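Local atomic coordinates of endonuclease and methylase LlaGI (Lactococcus lactis, PDB entry 5FFJ), a protein that recognises a specific DNA sequence and, as a Type ISP restriction-modification enzyme, probably couples methyltransferase, helicase-like ATPase and nuclease functions, the nuclease being deleted in this construct. Residues Y1043-D1048 with L1261-L1266; I1053-D1058 with T1228-S1233; F1237-G1242 with D1271-I1276. All blocks are in the same frame, centred on the assembly; numbering follows the deposited sequence.

Contact 1. Residues Y1043-D1048 with L1261-L1266; sequences YRPLAD and LPRIPL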
loop_
_atom_site.group_PDB
_atom_site.type_symbol
_atom_site.label_atom_id
_atom_site.label_comp_id
_atom_site.label_asym_id
_atom_site.label_seq_id
_atom_site.Cartn_x
_atom_site.Cartn_y
_atom_site.Cartn_z
ATOM N N TYR A 1043 2.111 -47.366 2.780
ATOM C CA TYR A 1043 1.477 -47.179 4.076
ATOM C C TYR A 1043 -0.012 -46.894 3.923
ATOM O O TYR A 1043 -0.440 -46.239 2.974
ATOM C CB TYR A 1043 2.171 -46.048 4.841
ATOM C CG TYR A 1043 3.642 -46.303 5.093
ATOM C CD1 TYR A 1043 4.168 -47.591 5.029
ATOM C CD2 TYR A 1043 4.508 -45.261 5.391
ATOM C CE1 TYR A 1043 5.510 -47.830 5.261
ATOM C CE2 TYR A 1043 5.855 -45.494 5.622
ATOM C CZ TYR A 1043 6.348 -46.779 5.556
ATOM O OH TYR A 1043 7.680 -47.015 5.785
ATOM N N ARG A 1044 -0.793 -47.404 4.869
ATOM C CA ARG A 1044 -2.250 -47.334 4.807
ATOM C C ARG A 1044 -2.740 -45.894 4.697
ATOM O O ARG A 1044 -2.369 -45.053 5.516
ATOM C CB ARG A 1044 -2.854 -48.004 6.044
ATOM C CG ARG A 1044 -4.369 -48.028 6.069
ATOM C CD ARG A 1044 -4.871 -49.186 6.910
ATOM N NE ARG A 1044 -6.267 -49.030 7.308
ATOM C CZ ARG A 1044 -6.884 -49.816 8.185
ATOM N NH1 ARG A 1044 -6.230 -50.817 8.761
ATOM N NH2 ARG A 1044 -8.157 -49.602 8.490
ATOM N N PRO A 1045 -3.574 -45.601 3.684
ATOM C CA PRO A 1045 -4.077 -44.232 3.535
ATOM C C PRO A 1045 -4.973 -43.830 4.697
ATOM O O PRO A 1045 -5.588 -44.687 5.327
ATOM C CB PRO A 1045 -4.868 -44.287 2.225
ATOM C CG PRO A 1045 -5.281 -45.702 2.099
ATOM C CD PRO A 1045 -4.154 -46.505 2.676
ATOM N N LEU A 1046 -5.046 -42.533 4.968
ATOM C CA LEU A 1046 -5.788 -42.040 6.119
ATOM C C LEU A 1046 -7.257 -41.822 5.765
ATOM O O LEU A 1046 -8.138 -42.022 6.600
ATOM C CB LEU A 1046 -5.154 -40.744 6.626
ATOM C CG LEU A 1046 -5.369 -40.311 8.078
ATOM C CD1 LEU A 1046 -5.143 -41.451 9.059
ATOM C CD2 LEU A 1046 -4.425 -39.160 8.389
ATOM N N ALA A 1047 -7.518 -41.425 4.522
ATOM C CA ALA A 1047 -8.886 -41.190 4.071
ATOM C C ALA A 1047 -8.987 -41.135 2.547
ATOM O O ALA A 1047 -7.978 -41.054 1.846
ATOM C CB ALA A 1047 -9.419 -39.896 4.671
ATOM N N ASP A 1048 -10.224 -41.201 2.056
ATOM C CA ASP A 1048 -10.547 -40.993 0.642
ATOM C C ASP A 1048 -10.050 -42.103 -0.288
ATOM O O ASP A 1048 -10.167 -41.981 -1.509
ATOM C CB ASP A 1048 -9.986 -39.650 0.160
ATOM C CG ASP A 1048 -10.437 -38.485 1.021
ATOM O OD1 ASP A 1048 -11.490 -38.606 1.682
ATOM O OD2 ASP A 1048 -9.741 -37.446 1.030
ATOM N N LEU A 1261 -1.796 -35.569 2.544
ATOM C CA LEU A 1261 -2.380 -36.121 3.761
ATOM C C LEU A 1261 -1.565 -37.317 4.246
ATOM O O LEU A 1261 -1.150 -38.143 3.433
ATOM C CB LEU A 1261 -3.829 -36.531 3.496
ATOM C CG LEU A 1261 -4.826 -36.581 4.653
ATOM C CD1 LEU A 1261 -4.924 -35.241 5.358
ATOM C CD2 LEU A 1261 -6.187 -36.993 4.113
ATOM N N PRO A 1262 -1.329 -37.413 5.569
ATOM C CA PRO A 1262 -0.469 -38.477 6.107
ATOM C C PRO A 1262 -0.906 -39.892 5.742
ATOM O O PRO A 1262 -2.079 -40.138 5.466
ATOM C CB PRO A 1262 -0.565 -38.276 7.623
ATOM C CG PRO A 1262 -0.916 -36.852 7.795
ATOM C CD PRO A 1262 -1.781 -36.495 6.631
ATOM N N ARG A 1263 0.060 -40.806 5.742
ATOM C CA ARG A 1263 -0.197 -42.231 5.586
ATOM C C ARG A 1263 0.421 -42.965 6.767
ATOM O O ARG A 1263 1.607 -42.814 7.049
ATOM C CB ARG A 1263 0.380 -42.761 4.272
ATOM C CG ARG A 1263 -0.099 -42.016 3.037
ATOM C CD ARG A 1263 0.359 -42.690 1.755
ATOM N NE ARG A 1263 -0.726 -42.778 0.776
ATOM C CZ ARG A 1263 -1.373 -43.896 0.447
ATOM N NH1 ARG A 1263 -1.058 -45.061 1.001
ATOM N NH2 ARG A 1263 -2.345 -43.849 -0.454
ATOM N N ILE A 1264 -0.394 -43.757 7.455
ATOM C CA ILE A 1264 0.041 -44.451 8.660
ATOM C C ILE A 1264 0.544 -45.858 8.334
ATOM O O ILE A 1264 -0.182 -46.646 7.723
ATOM C CB ILE A 1264 -1.106 -44.535 9.688
ATOM C CG1 ILE A 1264 -1.181 -43.249 10.508
ATOM C CG2 ILE A 1264 -0.905 -45.710 10.644
ATOM C CD1 ILE A 1264 -1.298 -41.986 9.690
ATOM N N PRO A 1265 1.781 -46.187 8.747
ATOM C CA PRO A 1265 2.253 -47.563 8.569
ATOM C C PRO A 1265 1.827 -48.483 9.707
ATOM O O PRO A 1265 1.321 -48.004 10.722
ATOM C CB PRO A 1265 3.780 -47.419 8.543
ATOM C CG PRO A 1265 4.083 -45.984 8.935
ATOM C CD PRO A 1265 2.808 -45.356 9.394
ATOM N N LEU A 1266 2.025 -49.787 9.525
ATOM C CA LEU A 1266 1.770 -50.774 10.569
ATOM C C LEU A 1266 3.089 -51.063 11.289
ATOM O O LEU A 1266 4.016 -51.609 10.694
ATOM C CB LEU A 1266 1.172 -52.051 9.968
ATOM C CG LEU A 1266 0.395 -52.985 10.907
ATOM C CD1 LEU A 1266 1.046 -53.102 12.270
ATOM C CD2 LEU A 1266 -1.050 -52.539 11.076
#

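Contact 2. Residues I1053-D1058 with T1228-S1233; sequences IFSVKD and TDNIVS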
loop_
_atom_site.group_PDB
_atom_site.type_symbol
_atom_site.label_atom_id
_atom_site.label_comp_id
_atom_site.label_asym_id
_atom_site.label_seq_id
_atom_site.Cartn_x
_atom_site.Cartn_y
_atom_site.Cartn_z
ATOM N N ILE A 1053 -8.198 -45.574 6.931
ATOM C CA ILE A 1053 -8.491 -45.653 8.356
ATOM C C ILE A 1053 -9.747 -44.847 8.694
ATOM O O ILE A 1053 -10.642 -45.345 9.377
ATOM C CB ILE A 1053 -7.296 -45.158 9.196
ATOM C CG1 ILE A 1053 -6.059 -46.005 8.877
ATOM C CG2 ILE A 1053 -7.625 -45.222 10.683
ATOM C CD1 ILE A 1053 -4.814 -45.622 9.651
ATOM N N PHE A 1054 -9.805 -43.606 8.220
ATOM C CA PHE A 1054 -11.000 -42.777 8.365
ATOM C C PHE A 1054 -11.814 -42.799 7.074
ATOM O O PHE A 1054 -11.252 -42.788 5.979
ATOM C CB PHE A 1054 -10.630 -41.333 8.721
ATOM C CG PHE A 1054 -10.051 -41.171 10.099
ATOM C CD1 PHE A 1054 -10.875 -40.946 11.189
ATOM C CD2 PHE A 1054 -8.683 -41.228 10.302
ATOM C CE1 PHE A 1054 -10.348 -40.791 12.457
ATOM C CE2 PHE A 1054 -8.149 -41.074 11.567
ATOM C CZ PHE A 1054 -8.982 -40.855 12.645
ATOM N N SER A 1055 -13.137 -42.827 7.204
ATOM C CA SER A 1055 -14.016 -42.818 6.039
ATOM C C SER A 1055 -14.173 -41.401 5.502
ATOM O O SER A 1055 -14.322 -41.196 4.297
ATOM C CB SER A 1055 -15.386 -43.401 6.389
ATOM O OG SER A 1055 -16.038 -42.614 7.371
ATOM N N VAL A 1056 -14.137 -40.430 6.410
ATOM C CA VAL A 1056 -14.305 -39.027 6.055
ATOM C C VAL A 1056 -13.329 -38.137 6.812
ATOM O O VAL A 1056 -13.169 -38.261 8.028
ATOM C CB VAL A 1056 -15.744 -38.551 6.342
ATOM C CG1 VAL A 1056 -15.856 -37.032 6.204
ATOM C CG2 VAL A 1056 -16.723 -39.249 5.413
ATOM N N LYS A 1057 -12.684 -37.237 6.078
ATOM C CA LYS A 1057 -11.847 -36.207 6.674
ATOM C C LYS A 1057 -12.425 -34.847 6.327
ATOM O O LYS A 1057 -13.045 -34.674 5.277
ATOM C CB LYS A 1057 -10.395 -36.317 6.193
ATOM C CG LYS A 1057 -10.204 -36.205 4.685
ATOM C CD LYS A 1057 -9.940 -34.771 4.238
ATOM C CE LYS A 1057 -9.735 -34.678 2.731
ATOM N NZ LYS A 1057 -10.918 -35.173 1.972
ATOM N N ASP A 1058 -12.221 -33.892 7.224
ATOM C CA ASP A 1058 -12.705 -32.536 7.035
ATOM C C ASP A 1058 -11.509 -31.596 7.078
ATOM O O ASP A 1058 -10.383 -32.029 7.328
ATOM C CB ASP A 1058 -13.736 -32.180 8.114
ATOM C CG ASP A 1058 -14.425 -30.854 7.859
ATOM O OD1 ASP A 1058 -14.623 -30.504 6.677
ATOM O OD2 ASP A 1058 -14.770 -30.161 8.842
ATOM N N THR A 1228 -22.386 -41.906 14.029
ATOM C CA THR A 1228 -21.737 -42.886 13.169
ATOM C C THR A 1228 -20.241 -42.921 13.439
ATOM O O THR A 1228 -19.593 -41.878 13.535
ATOM C CB THR A 1228 -21.967 -42.575 11.678
ATOM O OG1 THR A 1228 -23.361 -42.344 11.439
ATOM C CG2 THR A 1228 -21.492 -43.729 10.813
ATOM N N ASP A 1229 -19.695 -44.126 13.565
ATOM C CA ASP A 1229 -18.258 -44.298 13.726
ATOM C C ASP A 1229 -17.536 -43.968 12.425
ATOM O O ASP A 1229 -17.740 -44.636 11.413
ATOM C CB ASP A 1229 -17.928 -45.729 14.159
ATOM C CG ASP A 1229 -18.337 -46.019 15.590
ATOM O OD1 ASP A 1229 -18.598 -45.062 16.350
ATOM O OD2 ASP A 1229 -18.389 -47.211 15.960
ATOM N N ASN A 1230 -16.700 -42.933 12.456
ATOM C CA ASN A 1230 -15.903 -42.560 11.291
ATOM C C ASN A 1230 -14.613 -43.374 11.222
ATOM O O ASN A 1230 -13.830 -43.234 10.283
ATOM C CB ASN A 1230 -15.576 -41.064 11.314
ATOM C CG ASN A 1230 -14.989 -40.575 9.998
ATOM O OD1 ASN A 1230 -15.499 -40.890 8.922
ATOM N ND2 ASN A 1230 -13.905 -39.811 10.082
ATOM N N ILE A 1231 -14.400 -44.225 12.221
ATOM C CA ILE A 1231 -13.210 -45.064 12.289
ATOM C C ILE A 1231 -13.556 -46.319 13.085
ATOM O O ILE A 1231 -14.474 -46.296 13.902
ATOM C CB ILE A 1231 -12.023 -44.309 12.935
ATOM C CG1 ILE A 1231 -10.754 -45.169 12.920
ATOM C CG2 ILE A 1231 -12.368 -43.888 14.356
ATOM C CD1 ILE A 1231 -9.500 -44.403 13.293
ATOM N N VAL A 1232 -12.834 -47.407 12.837
ATOM C CA VAL A 1232 -13.148 -48.698 13.450
ATOM C C VAL A 1232 -13.315 -48.615 14.965
ATOM O O VAL A 1232 -14.404 -48.856 15.487
ATOM C CB VAL A 1232 -12.056 -49.742 13.146
ATOM C CG1 VAL A 1232 -12.378 -51.066 13.834
ATOM C CG2 VAL A 1232 -11.915 -49.947 11.646
ATOM N N SER A 1233 -12.233 -48.276 15.662
ATOM C CA SER A 1233 -12.208 -48.322 17.121
ATOM C C SER A 1233 -11.447 -47.150 17.738
ATOM O O SER A 1233 -10.709 -46.442 17.051
ATOM C CB SER A 1233 -11.573 -49.634 17.581
ATOM O OG SER A 1233 -10.269 -49.773 17.043
#

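Contact 3. Residues F1237-G1242 with D1271-I1276; sequences FYYVYG and DKYVEI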
loop_
_atom_site.group_PDB
_atom_site.type_symbol
_atom_site.label_atom_id
_atom_site.label_comp_id
_atom_site.label_asym_id
_atom_site.label_seq_id
_atom_site.Cartn_x
_atom_site.Cartn_y
_atom_site.Cartn_z
ATOM N N PHE A 1237 -8.029 -45.179 16.543
ATOM C CA PHE A 1237 -8.030 -43.721 16.589
ATOM C C PHE A 1237 -6.803 -43.188 17.321
ATOM O O PHE A 1237 -6.079 -42.340 16.799
ATOM C CB PHE A 1237 -9.307 -43.218 17.267
ATOM C CG PHE A 1237 -9.475 -41.727 17.221
ATOM C CD1 PHE A 1237 -9.952 -41.108 16.078
ATOM C CD2 PHE A 1237 -9.165 -40.944 18.321
ATOM C CE1 PHE A 1237 -10.115 -39.738 16.032
ATOM C CE2 PHE A 1237 -9.327 -39.573 18.280
ATOM C CZ PHE A 1237 -9.805 -38.969 17.136
ATOM N N TYR A 1238 -6.571 -43.689 18.530
ATOM C CA TYR A 1238 -5.446 -43.226 19.331
ATOM C C TYR A 1238 -4.118 -43.758 18.798
ATOM O O TYR A 1238 -3.072 -43.152 19.026
ATOM C CB TYR A 1238 -5.635 -43.624 20.796
ATOM C CG TYR A 1238 -6.821 -42.944 21.439
ATOM C CD1 TYR A 1238 -6.880 -41.560 21.533
ATOM C CD2 TYR A 1238 -7.882 -43.680 21.948
ATOM C CE1 TYR A 1238 -7.961 -40.929 22.113
ATOM C CE2 TYR A 1238 -8.969 -43.056 22.530
ATOM C CZ TYR A 1238 -9.002 -41.680 22.610
ATOM O OH TYR A 1238 -10.079 -41.050 23.189
ATOM N N TYR A 1239 -4.158 -44.881 18.084
ATOM C CA TYR A 1239 -2.954 -45.390 17.436
ATOM C C TYR A 1239 -2.432 -44.389 16.417
ATOM O O TYR A 1239 -1.231 -44.134 16.348
ATOM C CB TYR A 1239 -3.210 -46.722 16.739
ATOM C CG TYR A 1239 -2.081 -47.099 15.811
ATOM C CD1 TYR A 1239 -0.811 -47.358 16.307
ATOM C CD2 TYR A 1239 -2.278 -47.177 14.439
ATOM C CE1 TYR A 1239 0.230 -47.689 15.466
ATOM C CE2 TYR A 1239 -1.241 -47.512 13.589
ATOM C CZ TYR A 1239 0.011 -47.770 14.109
ATOM O OH TYR A 1239 1.049 -48.107 13.272
ATOM N N VAL A 1240 -3.340 -43.842 15.616
ATOM C CA VAL A 1240 -2.979 -42.822 14.645
ATOM C C VAL A 1240 -2.337 -41.644 15.365
ATOM O O VAL A 1240 -1.277 -41.166 14.966
ATOM C CB VAL A 1240 -4.205 -42.337 13.847
ATOM C CG1 VAL A 1240 -3.840 -41.157 12.953
ATOM C CG2 VAL A 1240 -4.779 -43.473 13.018
ATOM N N TYR A 1241 -2.983 -41.193 16.435
ATOM C CA TYR A 1241 -2.504 -40.041 17.189
ATOM C C TYR A 1241 -1.127 -40.312 17.782
ATOM O O TYR A 1241 -0.296 -39.411 17.881
ATOM C CB TYR A 1241 -3.492 -39.674 18.299
ATOM C CG TYR A 1241 -3.342 -38.254 18.795
ATOM C CD1 TYR A 1241 -3.392 -37.184 17.911
ATOM C CD2 TYR A 1241 -3.167 -37.979 20.144
ATOM C CE1 TYR A 1241 -3.259 -35.887 18.353
ATOM C CE2 TYR A 1241 -3.035 -36.678 20.597
ATOM C CZ TYR A 1241 -3.085 -35.638 19.698
ATOM O OH TYR A 1241 -2.952 -34.349 20.150
ATOM N N GLY A 1242 -0.891 -41.559 18.176
ATOM C CA GLY A 1242 0.408 -41.958 18.680
ATOM C C GLY A 1242 1.473 -41.866 17.604
ATOM O O GLY A 1242 2.545 -41.306 17.827
ATOM N N ASP A 1271 0.703 -51.658 20.085
ATOM C CA ASP A 1271 -0.087 -51.459 21.301
ATOM C C ASP A 1271 0.536 -50.418 22.229
ATOM O O ASP A 1271 -0.139 -49.868 23.099
ATOM C CB ASP A 1271 -0.261 -52.785 22.047
ATOM C CG ASP A 1271 -1.405 -53.619 21.498
ATOM O OD1 ASP A 1271 -2.575 -53.293 21.797
ATOM O OD2 ASP A 1271 -1.137 -54.602 20.774
ATOM N N LYS A 1272 1.822 -50.149 22.034
ATOM C CA LYS A 1272 2.506 -49.097 22.776
ATOM C C LYS A 1272 2.133 -47.727 22.213
ATOM O O LYS A 1272 2.005 -46.755 22.958
ATOM C CB LYS A 1272 4.022 -49.297 22.725
ATOM N N TYR A 1273 1.963 -47.655 20.894
ATOM C CA TYR A 1273 1.535 -46.419 20.246
ATOM C C TYR A 1273 0.136 -46.027 20.706
ATOM O O TYR A 1273 -0.176 -44.844 20.836
ATOM C CB TYR A 1273 1.569 -46.561 18.722
ATOM C CG TYR A 1273 2.966 -46.606 18.155
ATOM C CD1 TYR A 1273 3.595 -45.449 17.719
ATOM C CD2 TYR A 1273 3.663 -47.803 18.065
ATOM C CE1 TYR A 1273 4.877 -45.484 17.203
ATOM C CE2 TYR A 1273 4.948 -47.846 17.552
ATOM C CZ TYR A 1273 5.547 -46.684 17.123
ATOM O OH TYR A 1273 6.825 -46.727 16.616
ATOM N N VAL A 1274 -0.701 -47.028 20.956
ATOM C CA VAL A 1274 -2.059 -46.783 21.421
ATOM C C VAL A 1274 -2.025 -46.189 22.821
ATOM O O VAL A 1274 -2.720 -45.216 23.113
ATOM C CB VAL A 1274 -2.897 -48.072 21.444
ATOM C CG1 VAL A 1274 -4.354 -47.749 21.738
ATOM C CG2 VAL A 1274 -2.776 -48.811 20.120
ATOM N N GLU A 1275 -1.206 -46.791 23.677
ATOM C CA GLU A 1275 -1.044 -46.351 25.058
ATOM C C GLU A 1275 -0.722 -44.861 25.130
ATOM O O GLU A 1275 -1.474 -44.079 25.711
ATOM C CB GLU A 1275 0.064 -47.158 25.740
ATOM C CG GLU A 1275 -0.235 -47.568 27.170
ATOM C CD GLU A 1275 0.959 -48.217 27.845
ATOM O OE1 GLU A 1275 1.981 -47.524 28.039
ATOM O OE2 GLU A 1275 0.881 -49.420 28.173
ATOM N N ILE A 1276 0.398 -44.478 24.526
ATOM C CA ILE A 1276 0.851 -43.095 24.560
ATOM C C ILE A 1276 -0.089 -42.210 23.754
ATOM O O ILE A 1276 -0.212 -41.013 24.020
ATOM C CB ILE A 1276 2.290 -42.976 24.027
ATOM C CG1 ILE A 1276 3.231 -43.752 24.952
ATOM C CG2 ILE A 1276 2.719 -41.512 23.925
ATOM C CD1 ILE A 1276 4.653 -43.806 24.484
#

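Contact 1. Residues Y1043-D1048 with L1261-L1266
Y1043 against P1265, L1046 and the clamped R1263 make up the tightly packed part of this contact, while R1044 lies on its solvent side and D1048 at the exposed end of its segment. P1265 sets CB over the centre of one face of the Y1043 ring, 3.5 Å from the centroid and only 12° off the normal, a CH-pi contact. CG of Y1043 stands beside its own backbone N, and the phenol end meets the hydroxyl of Y1253 in a hydrogen bond. Further along, L1046 points toward the second segment with its two branches parted. Its CD2 packs on CB of P1262 at 4.0 Å, and its CD1 comes up against CD1 of I1264 at 3.9 Å. L1213 and V1240 add further apolar contacts to the same leucine. Between these two patches the backbones form a short, weakly bonded two-stranded antiparallel sheet, in which R1044 and I1264 are a hydrogen-bonded pair; I1264 N donates to R1044 O over 3.1 Å, in the carbonyl plane but bent at the hydrogen. R1044 and I1264 share one face of this pair of strands, yet their ends part company: the isoleucine is buried, whereas the arginine chain, with CG anti to the backbone N (chi1 -178°) and extended out to NE, leads away to the exposed side. On the other face R1263 bends at chi3 so that its guanidinium comes back over the first strand. NH1 donates to Y1043 O at a modelled 2.4 Å, nearly along the C=O axis but strongly bent at the hydrogen (119°). CB of P1045 lies over one face of the guanidinium, toward its rim, 3.7 Å from R1263 NH2, and NH2 itself forms a salt bridge with E1049.

Contact 2. Residues I1053-D1058 with T1228-S1233
I1053 opens the contact by lying alongside I1231, the two side chains pointing the same way, with I1053 CG2 against I1231 CD1 at 3.3 Å. The same I1231 methyl then serves the next residue. It sits over one face of the F1054 ring, 3.9 Å from I1231 CD1 to the centroid and shifted toward the rim, while the edge of that ring meets N1230, F1054 CD1 lying 3.4 Å from N1230 ND2. I1231 gets there with CG1 anti to its backbone N (chi1 -176°), and F1054 has L1046 and L1213 as further neighbours. At S1055 the contact turns polar. Its backbone N gives a nearly straight bond (162°) to N1230 O over 3.2 Å, and its hydroxyl, held in the crowded position between N and the carbonyl carbon, donates to N1230 OD1 from above the carbonyl plane. V1056 completes the set: its N makes a weak bond to N1230 OD1, and its O accepts N1230 ND2 at 2.7 Å, in plane and on a lone pair, with an angle of 154° at the hydrogen. Beyond it the chain leaves N1230, K1057 packing on a phosphate of the bound DNA and D1058 starting a strand of the antiparallel sheet that includes 1210-1214. On the other side N1230 follows directly on the short strand 1228-1229, ahead of helix 1234-1243, whose N-cap is S1233. This part of the specificity domain thus brings a loop beside the DNA against the approach to a helix. In N1230, a buried residue, OD1 takes two bonds and ND2 gives two, the second to P1214 O; the donors and acceptors leave the amide one sensible way round, and its pair of bonds to V1056, one of them weak, resembles the way a neighbouring strand would pair.

Contact 3. Residues F1237-G1242 with D1271-I1276
Y1239 OH is the best-held polar atom among the side chains that touch across these two helices, and two partners grip it: it is hydrogen-bonded to P1265 O, and L1267 N adds a weak bond. With its tip held there, the Y1239 ring, CG anti to the backbone N (chi1 167°), lies side by side with Y1273 of the second helix. The two rings form an offset edge-to-face pair, the edge of Y1239 toward the face of Y1273, planes 82° apart and centroids 6.0 Å apart. Y1239 CD1 also touches Y1273 CB at 3.5 Å. This is a crossed helix packing within the specificity domain: the axes of the two segments cross almost at a right angle (88°), 7.1 Å apart at closest approach. Such closeness is possible at G1242, which has no side chain, so that its CA comes within 3.6 Å of Y1273 O. The next residue after that tyrosine, V1274, sets its methyls against the first helix, CG2 toward Y1239 CB at 4.0 Å and CG1 more loosely toward Y1238 CB. No hydrogen bond joins the two segments directly. F1237 and Y1241 reach to strands 1180-1184 and 1194-1197, while on the second helix Y1273 and I1276 touch L1399 near the C terminus.

In the fold
From the N terminus, residues 1043-1048 open contact 1 and, a few residues later, 1053-1058 open contact 2. The chain then runs through the sheets of the specificity domain before 1228-1233 returns to close contact 2, which is therefore nested inside contact 1. Helix 1234-1243 follows at once and opens contact 3. Strand 1263-1264 closes contact 1 next, and helix 1270-1285 closes contact 3, so these two cross, while contacts 2 and 3 run in series. Helix 1234-1243, half of contact 3, also borders contacts 1 and 2: V1240 touches L1046 and I1053, and F1237 meets F1054. Together the three contacts tie the DNA-side loop, the two-stranded sheet and the crossed helices into one packed region.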